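Local coordinates for protein (endoglucanase (e.c.3.2.1.4)) (Streptomyces lividans, PDB 2NLR) that hydrolyses internal beta-1,4-glycosidic bonds of cellulose as a family 12 endoglucanase, probably by a retaining mechanism through a glycosyl-enzyme intermediate, at residues T81-V94 with A209-T222. Sequence-based numbering, arbitrary orientation. Where two conformers were deposited one is given.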
ATOM      1  N   THR A  81     -17.464  -2.524  13.050  1.00 16.09           N
ATOM      2  CA  THR A  81     -18.615  -2.039  12.322  1.00 16.03           C
ATOM      3  C   THR A  81     -18.519  -2.421  10.800  1.00 17.72           C
ATOM      4  O   THR A  81     -19.477  -2.157  10.069  1.00 19.58           O
ATOM      5  CB  THR A  81     -18.853  -0.524  12.447  1.00 17.01           C
ATOM      6  OG1 THR A  81     -17.867   0.187  11.715  1.00 17.90           O
ATOM      7  CG2 THR A  81     -18.821  -0.094  13.935  1.00 19.97           C
ATOM      8  N   VAL A  82     -17.404  -3.013  10.390  1.00 15.22           N
ATOM      9  CA  VAL A  82     -17.159  -3.264   8.982  1.00 15.08           C
ATOM     10  C   VAL A  82     -17.650  -4.649   8.612  1.00 16.21           C
ATOM     11  O   VAL A  82     -17.155  -5.650   9.142  1.00 18.12           O
ATOM     12  CB  VAL A  82     -15.670  -3.142   8.640  1.00 14.46           C
ATOM     13  CG1 VAL A  82     -15.388  -3.547   7.193  1.00 15.71           C
ATOM     14  CG2 VAL A  82     -15.222  -1.687   8.924  1.00 20.02           C
ATOM     15  N   SER A  83     -18.605  -4.697   7.685  1.00 16.27           N
ATOM     16  CA  SER A  83     -19.058  -5.948   7.138  1.00 17.34           C
ATOM     17  C   SER A  83     -18.166  -6.532   6.072  1.00 14.51           C
ATOM     18  O   SER A  83     -18.041  -7.736   5.913  1.00 17.19           O
ATOM     19  CB  SER A  83     -20.461  -5.665   6.515  1.00 25.32           C
ATOM     20  OG  SER A  83     -20.452  -4.700   5.456  1.00 37.11           O
ATOM     21  N   ALA A  84     -17.531  -5.718   5.292  1.00 12.47           N
ATOM     22  CA  ALA A  84     -16.662  -6.091   4.206  1.00 11.01           C
ATOM     23  C   ALA A  84     -15.884  -4.905   3.737  1.00 10.55           C
ATOM     24  O   ALA A  84     -16.403  -3.781   3.800  1.00 11.68           O
ATOM     25  CB  ALA A  84     -17.451  -6.675   3.003  1.00 12.41           C
ATOM     26  N   ALA A  85     -14.673  -5.126   3.204  1.00 10.38           N
ATOM     27  CA  ALA A  85     -13.827  -4.062   2.670  1.00 10.35           C
ATOM     28  C   ALA A  85     -13.253  -4.497   1.360  1.00  9.53           C
ATOM     29  O   ALA A  85     -12.015  -4.645   1.241  1.00 10.04           O
ATOM     30  CB  ALA A  85     -12.765  -3.614   3.700  1.00 11.66           C
ATOM     31  N   PRO A  86     -14.062  -4.690   0.336  1.00  9.33           N
ATOM     32  CA  PRO A  86     -13.554  -5.164  -0.949  1.00  9.32           C
ATOM     33  C   PRO A  86     -12.613  -4.160  -1.595  1.00  9.53           C
ATOM     34  O   PRO A  86     -12.851  -2.937  -1.545  1.00 11.03           O
ATOM     35  CB  PRO A  86     -14.826  -5.345  -1.783  1.00  9.99           C
ATOM     36  CG  PRO A  86     -15.817  -4.342  -1.197  1.00 10.10           C
ATOM     37  CD  PRO A  86     -15.511  -4.416   0.285  1.00 10.09           C
ATOM     38  N   SER A  87     -11.573  -4.671  -2.228  1.00  9.33           N
ATOM     39  CA  SER A  87     -10.660  -3.889  -3.017  1.00  9.80           C
ATOM     40  C   SER A  87     -10.250  -4.708  -4.222  1.00  9.80           C
ATOM     41  O   SER A  87     -10.203  -5.922  -4.196  1.00 11.00           O
ATOM     42  CB  SER A  87      -9.440  -3.462  -2.158  1.00  9.90           C
ATOM     43  OG  SER A  87      -8.560  -2.616  -2.847  1.00 10.56           O
ATOM     44  N   SER A  88      -9.926  -4.001  -5.305  1.00 10.73           N
ATOM     45  CA  SER A  88      -9.379  -4.668  -6.488  0.51 10.90           C
ATOM     46  C   SER A  88      -8.308  -3.806  -7.133  1.00 11.03           C
ATOM     47  O   SER A  88      -8.231  -2.586  -6.924  1.00 12.87           O
ATOM     48  CB  SER A  88     -10.408  -4.959  -7.574  0.51 10.64           C
ATOM     49  OG  SER A  88     -10.864  -3.698  -8.065  0.51 12.74           O
ATOM     50  N   ILE A  89      -7.441  -4.507  -7.856  1.00 11.15           N
ATOM     51  CA  ILE A  89      -6.314  -3.861  -8.468  1.00 10.90           C
ATOM     52  C   ILE A  89      -5.953  -4.602  -9.744  1.00 10.88           C
ATOM     53  O   ILE A  89      -6.110  -5.801  -9.877  1.00 11.01           O
ATOM     54  CB  ILE A  89      -5.113  -3.798  -7.524  1.00 13.06           C
ATOM     55  CG1 ILE A  89      -4.052  -2.819  -8.093  1.00 16.66           C
ATOM     56  CG2 ILE A  89      -4.573  -5.179  -7.247  1.00 14.39           C
ATOM     57  CD1 ILE A  89      -3.408  -1.939  -7.142  1.00 17.72           C
ATOM     58  N   SER A  90      -5.433  -3.837 -10.691  1.00 11.03           N
ATOM     59  CA  SER A  90      -4.737  -4.306 -11.903  1.00 11.44           C
ATOM     60  C   SER A  90      -3.409  -3.578 -11.973  1.00 11.12           C
ATOM     61  O   SER A  90      -3.407  -2.322 -11.995  1.00 11.60           O
ATOM     62  CB  SER A  90      -5.565  -4.064 -13.170  1.00 13.63           C
ATOM     63  OG  SER A  90      -4.768  -4.338 -14.313  1.00 15.43           O
ATOM     64  N   TYR A  91      -2.334  -4.339 -12.009  1.00 10.82           N
ATOM     65  CA  TYR A  91      -0.987  -3.804 -12.046  1.00 10.76           C
ATOM     66  C   TYR A  91      -0.327  -4.022 -13.392  1.00 11.28           C
ATOM     67  O   TYR A  91      -0.551  -5.070 -14.052  1.00 13.51           O
ATOM     68  CB  TYR A  91      -0.164  -4.513 -11.010  1.00 11.46           C
ATOM     69  CG  TYR A  91      -0.138  -4.074  -9.604  1.00 10.30           C
ATOM     70  CD1 TYR A  91       0.330  -2.805  -9.273  1.00 10.78           C
ATOM     71  CD2 TYR A  91      -0.508  -4.877  -8.567  1.00 10.12           C
ATOM     72  CE1 TYR A  91       0.396  -2.355  -7.986  1.00 10.16           C
ATOM     73  CE2 TYR A  91      -0.423  -4.463  -7.247  1.00  9.91           C
ATOM     74  CZ  TYR A  91       0.022  -3.218  -6.959  1.00  9.69           C
ATOM     75  OH  TYR A  91       0.123  -2.812  -5.624  1.00 10.26           O
ATOM     76  N   GLY A  92       0.498  -3.073 -13.778  1.00 12.05           N
ATOM     77  CA  GLY A  92       1.454  -3.161 -14.884  1.00 13.11           C
ATOM     78  C   GLY A  92       2.864  -3.222 -14.344  1.00 12.28           C
ATOM     79  O   GLY A  92       3.326  -2.315 -13.662  1.00 13.42           O
ATOM     80  N   PHE A  93       3.536  -4.330 -14.584  1.00 13.13           N
ATOM     81  CA  PHE A  93       4.888  -4.572 -14.083  1.00 12.86           C
ATOM     82  C   PHE A  93       5.908  -4.249 -15.160  1.00 14.64           C
ATOM     83  O   PHE A  93       5.596  -4.148 -16.326  1.00 19.29           O
ATOM     84  CB  PHE A  93       5.060  -6.018 -13.586  1.00 13.92           C
ATOM     85  CG  PHE A  93       4.104  -6.403 -12.505  1.00 12.54           C
ATOM     86  CD1 PHE A  93       3.877  -5.542 -11.433  1.00 12.49           C
ATOM     87  CD2 PHE A  93       3.441  -7.622 -12.510  1.00 13.96           C
ATOM     88  CE1 PHE A  93       3.016  -5.923 -10.417  1.00 12.36           C
ATOM     89  CE2 PHE A  93       2.590  -7.974 -11.489  1.00 13.39           C
ATOM     90  CZ  PHE A  93       2.388  -7.126 -10.436  1.00 12.99           C
ATOM     91  N   VAL A  94       7.122  -4.047 -14.730  0.50 16.47           N
ATOM     92  CA  VAL A  94       8.235  -3.809 -15.666  0.50 16.13           C
ATOM     93  C   VAL A  94       9.187  -4.990 -15.536  0.50 20.96           C
ATOM     94  O   VAL A  94       9.394  -5.537 -14.416  0.50 19.71           O
ATOM     95  CB  VAL A  94       9.000  -2.498 -15.423  0.50 16.06           C
ATOM     96  CG1 VAL A  94       8.221  -1.252 -15.854  0.50 22.52           C
ATOM     97  CG2 VAL A  94       9.363  -2.355 -13.946  0.50 20.46           C
ATOM     98  N   ALA A 209      10.372   3.570 -13.533  1.00 12.07           N
ATOM     99  CA  ALA A 209       9.575   4.112 -14.617  1.00 12.62           C
ATOM    100  C   ALA A 209       8.922   2.990 -15.414  1.00 12.39           C
ATOM    101  O   ALA A 209       9.562   1.967 -15.719  1.00 13.18           O
ATOM    102  CB  ALA A 209      10.431   4.966 -15.542  1.00 15.04           C
ATOM    103  N   GLY A 210       7.653   3.186 -15.744  1.00 12.19           N
ATOM    104  CA  GLY A 210       6.875   2.185 -16.470  1.00 13.31           C
ATOM    105  C   GLY A 210       5.933   1.406 -15.577  1.00 12.69           C
ATOM    106  O   GLY A 210       4.934   0.823 -16.093  1.00 14.65           O
ATOM    107  N   LEU A 211       6.171   1.337 -14.278  1.00 11.90           N
ATOM    108  CA  LEU A 211       5.247   0.668 -13.350  1.00 11.45           C
ATOM    109  C   LEU A 211       3.910   1.397 -13.391  1.00 11.43           C
ATOM    110  O   LEU A 211       3.872   2.625 -13.442  1.00 12.72           O
ATOM    111  CB  LEU A 211       5.841   0.683 -11.951  1.00 11.29           C
ATOM    112  CG  LEU A 211       7.077  -0.214 -11.741  1.00 11.65           C
ATOM    113  CD1 LEU A 211       7.734   0.046 -10.410  1.00 12.32           C
ATOM    114  CD2 LEU A 211       6.728  -1.700 -11.861  1.00 14.48           C
ATOM    115  N   ALA A 212       2.821   0.639 -13.310  1.00 11.12           N
ATOM    116  CA  ALA A 212       1.532   1.275 -13.354  1.00 11.10           C
ATOM    117  C   ALA A 212       0.531   0.554 -12.476  1.00 10.93           C
ATOM    118  O   ALA A 212       0.497  -0.685 -12.349  1.00 11.21           O
ATOM    119  CB  ALA A 212       0.958   1.260 -14.766  1.00 14.13           C
ATOM    120  N   VAL A 213      -0.367   1.320 -11.866  1.00 11.47           N
ATOM    121  CA  VAL A 213      -1.663   0.837 -11.357  1.00 11.37           C
ATOM    122  C   VAL A 213      -2.660   1.154 -12.445  1.00 11.20           C
ATOM    123  O   VAL A 213      -2.972   2.316 -12.730  1.00 12.50           O
ATOM    124  CB  VAL A 213      -2.045   1.478 -10.019  1.00 11.10           C
ATOM    125  CG1 VAL A 213      -3.499   1.124  -9.702  1.00 12.52           C
ATOM    126  CG2 VAL A 213      -1.065   0.998  -8.954  1.00 12.73           C
ATOM    127  N   ASN A 214      -3.113   0.155 -13.168  1.00 11.63           N
ATOM    128  CA  ASN A 214      -4.052   0.347 -14.242  1.00 11.88           C
ATOM    129  C   ASN A 214      -5.432   0.676 -13.707  1.00 12.93           C
ATOM    130  O   ASN A 214      -6.131   1.495 -14.309  1.00 16.44           O
ATOM    131  CB  ASN A 214      -4.121  -0.899 -15.116  1.00 13.50           C
ATOM    132  CG  ASN A 214      -2.853  -1.337 -15.750  1.00 14.86           C
ATOM    133  OD1 ASN A 214      -2.106  -0.501 -16.257  1.00 19.16           O
ATOM    134  ND2 ASN A 214      -2.588  -2.647 -15.707  1.00 17.25           N
ATOM    135  N   SER A 215      -5.839   0.052 -12.630  1.00 12.02           N
ATOM    136  CA  SER A 215      -7.115   0.325 -12.017  1.00 13.36           C
ATOM    137  C   SER A 215      -7.034  -0.074 -10.544  1.00 11.14           C
ATOM    138  O   SER A 215      -6.252  -0.951 -10.178  1.00 11.48           O
ATOM    139  CB  SER A 215      -8.313  -0.408 -12.617  1.00 16.65           C
ATOM    140  OG  SER A 215      -8.121  -1.803 -12.563  1.00 22.07           O
ATOM    141  N   PHE A 216      -7.873   0.578  -9.765  1.00 12.47           N
ATOM    142  CA  PHE A 216      -7.932   0.340  -8.337  1.00 11.78           C
ATOM    143  C   PHE A 216      -9.346   0.642  -7.856  1.00 11.47           C
ATOM    144  O   PHE A 216      -9.939   1.622  -8.299  1.00 13.37           O
ATOM    145  CB  PHE A 216      -6.992   1.263  -7.610  1.00 11.89           C
ATOM    146  CG  PHE A 216      -7.100   1.343  -6.100  1.00 10.79           C
ATOM    147  CD1 PHE A 216      -6.540   0.365  -5.299  1.00 11.21           C
ATOM    148  CD2 PHE A 216      -7.745   2.369  -5.482  1.00 11.74           C
ATOM    149  CE1 PHE A 216      -6.583   0.413  -3.936  1.00 11.97           C
ATOM    150  CE2 PHE A 216      -7.786   2.465  -4.080  1.00 11.80           C
ATOM    151  CZ  PHE A 216      -7.184   1.486  -3.322  1.00 11.93           C
ATOM    152  N   SER A 217      -9.833  -0.147  -6.930  0.89 10.95           N
ATOM    153  CA  SER A 217     -11.042   0.189  -6.214  0.89 11.23           C
ATOM    154  C   SER A 217     -10.883  -0.156  -4.725  0.89 10.18           C
ATOM    155  O   SER A 217     -10.151  -1.100  -4.433  0.89 10.47           O
ATOM    156  CB  SER A 217     -12.266  -0.538  -6.806  0.89 14.08           C
ATOM    157  OG  SER A 217     -12.169  -1.933  -6.644  0.89 18.10           O
ATOM    158  N   SER A 218     -11.592   0.546  -3.846  1.00 10.51           N
ATOM    159  CA  SER A 218     -11.664   0.200  -2.434  1.00 10.52           C
ATOM    160  C   SER A 218     -12.932   0.783  -1.868  1.00 10.67           C
ATOM    161  O   SER A 218     -13.155   1.984  -2.072  1.00 12.34           O
ATOM    162  CB  SER A 218     -10.462   0.770  -1.654  1.00 10.78           C
ATOM    163  OG  SER A 218     -10.670   0.811  -0.270  1.00 11.28           O
ATOM    164  N   THR A 219     -13.715  -0.017  -1.174  1.00 11.07           N
ATOM    165  CA  THR A 219     -14.888   0.383  -0.451  1.00 11.34           C
ATOM    166  C   THR A 219     -14.841  -0.247   0.905  1.00 11.06           C
ATOM    167  O   THR A 219     -14.297  -1.342   1.090  1.00 12.70           O
ATOM    168  CB  THR A 219     -16.173  -0.077  -1.158  1.00 14.56           C
ATOM    169  OG1 THR A 219     -16.137   0.361  -2.512  1.00 17.98           O
ATOM    170  CG2 THR A 219     -17.437   0.491  -0.509  1.00 18.10           C
ATOM    171  N   VAL A 220     -15.399   0.410   1.897  1.00 14.44           N
ATOM    172  CA  VAL A 220     -15.422  -0.157   3.265  1.00 15.84           C
ATOM    173  C   VAL A 220     -16.852  -0.047   3.647  1.00 18.35           C
ATOM    174  O   VAL A 220     -17.351   1.077   3.819  1.00 25.75           O
ATOM    175  CB  VAL A 220     -14.396   0.528   4.256  1.00 17.77           C
ATOM    176  CG1 VAL A 220     -14.501  -0.086   5.617  1.00 19.96           C
ATOM    177  CG2 VAL A 220     -12.952   0.505   3.724  1.00 18.47           C
ATOM    178  N   GLU A 221     -17.568  -1.177   3.742  1.00 17.76           N
ATOM    179  CA  GLU A 221     -18.957  -1.284   4.042  1.00 17.94           C
ATOM    180  C   GLU A 221     -19.276  -1.618   5.492  1.00 19.26           C
ATOM    181  O   GLU A 221     -18.642  -2.442   6.110  1.00 20.87           O
ATOM    182  CB  GLU A 221     -19.599  -2.464   3.298  0.72 18.11           C
ATOM    183  CG  GLU A 221     -19.245  -2.451   1.788  0.72 20.11           C
ATOM    184  CD  GLU A 221     -19.867  -3.490   0.907  0.72 23.72           C
ATOM    185  OE1 GLU A 221     -20.634  -4.340   1.458  0.72 32.00           O
ATOM    186  OE2 GLU A 221     -19.581  -3.535  -0.356  0.72 26.78           O
ATOM    187  N   THR A 222     -20.279  -0.898   6.005  1.00 21.31           N
ATOM    188  CA  THR A 222     -20.519  -0.976   7.437  1.00 25.11           C
ATOM    189  C   THR A 222     -21.895  -1.534   7.762  1.00 36.65           C
ATOM    190  O   THR A 222     -22.129  -1.700   8.972  1.00 47.98           O
ATOM    191  CB  THR A 222     -20.395   0.372   8.175  1.00 31.04           C
ATOM    192  OG1 THR A 222     -21.072   1.426   7.449  1.00 37.71           O
ATOM    193  CG2 THR A 222     -18.918   0.736   8.371  1.00 36.88           C
TER
HETATM  194  O   HOH W   1     -14.340  -1.543  -4.055  1.00 23.36           O
HETATM  195  O   HOH W   2      -9.462  -2.569 -10.257  1.00 27.83           O
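Strands 86-92 and 212-218 pair antiparallel, Ser88 exchanging backbone bonds with Ser217 and Gly92 with Ala212; Gly92 N to Ala212 O (2.8 Å) is almost straight at 178°. A classic beta bulge, Asn214 and Ser215 opposite Ser90, interrupts the ladder, Ser90 O taking Asn214 N at 2.8 Å and Ser215 N only weakly; a second, Ser83 and Ala84 opposite Glu221, lies beyond the strand end.

On the outer face, Ser88 OG and Ser217 OG share a hydrogen bond (2.6 Å) and a water links Ser88 OG to Ser215 OG, but Ser88 and Ser217 each have a second conformer, making these links doubtful as permanent features. With chi1 at 171°, Ser90 OG swings toward Asn214 and accepts a nearly straight bond from ND2 (3.1 Å, 171°) in the Asn214 amide plane.

On the inner face, Ser87 OG reaches Ser217 O at 2.7 Å in the carbonyl plane, an oxygen that also takes Ser88 N; Tyr103 OH bonds Ser87 OG. Ile89 CD1 lies over the rim of one Tyr91 ring face, and Val213 CG2 packs on Tyr91 CE1 (3.8 Å). Tyr91 OH bonds Gly201 O.

Hydroxyls and water outside, mainly apolar groups inside, mark an amphipathic sheet of the family 12 beta-sandwich.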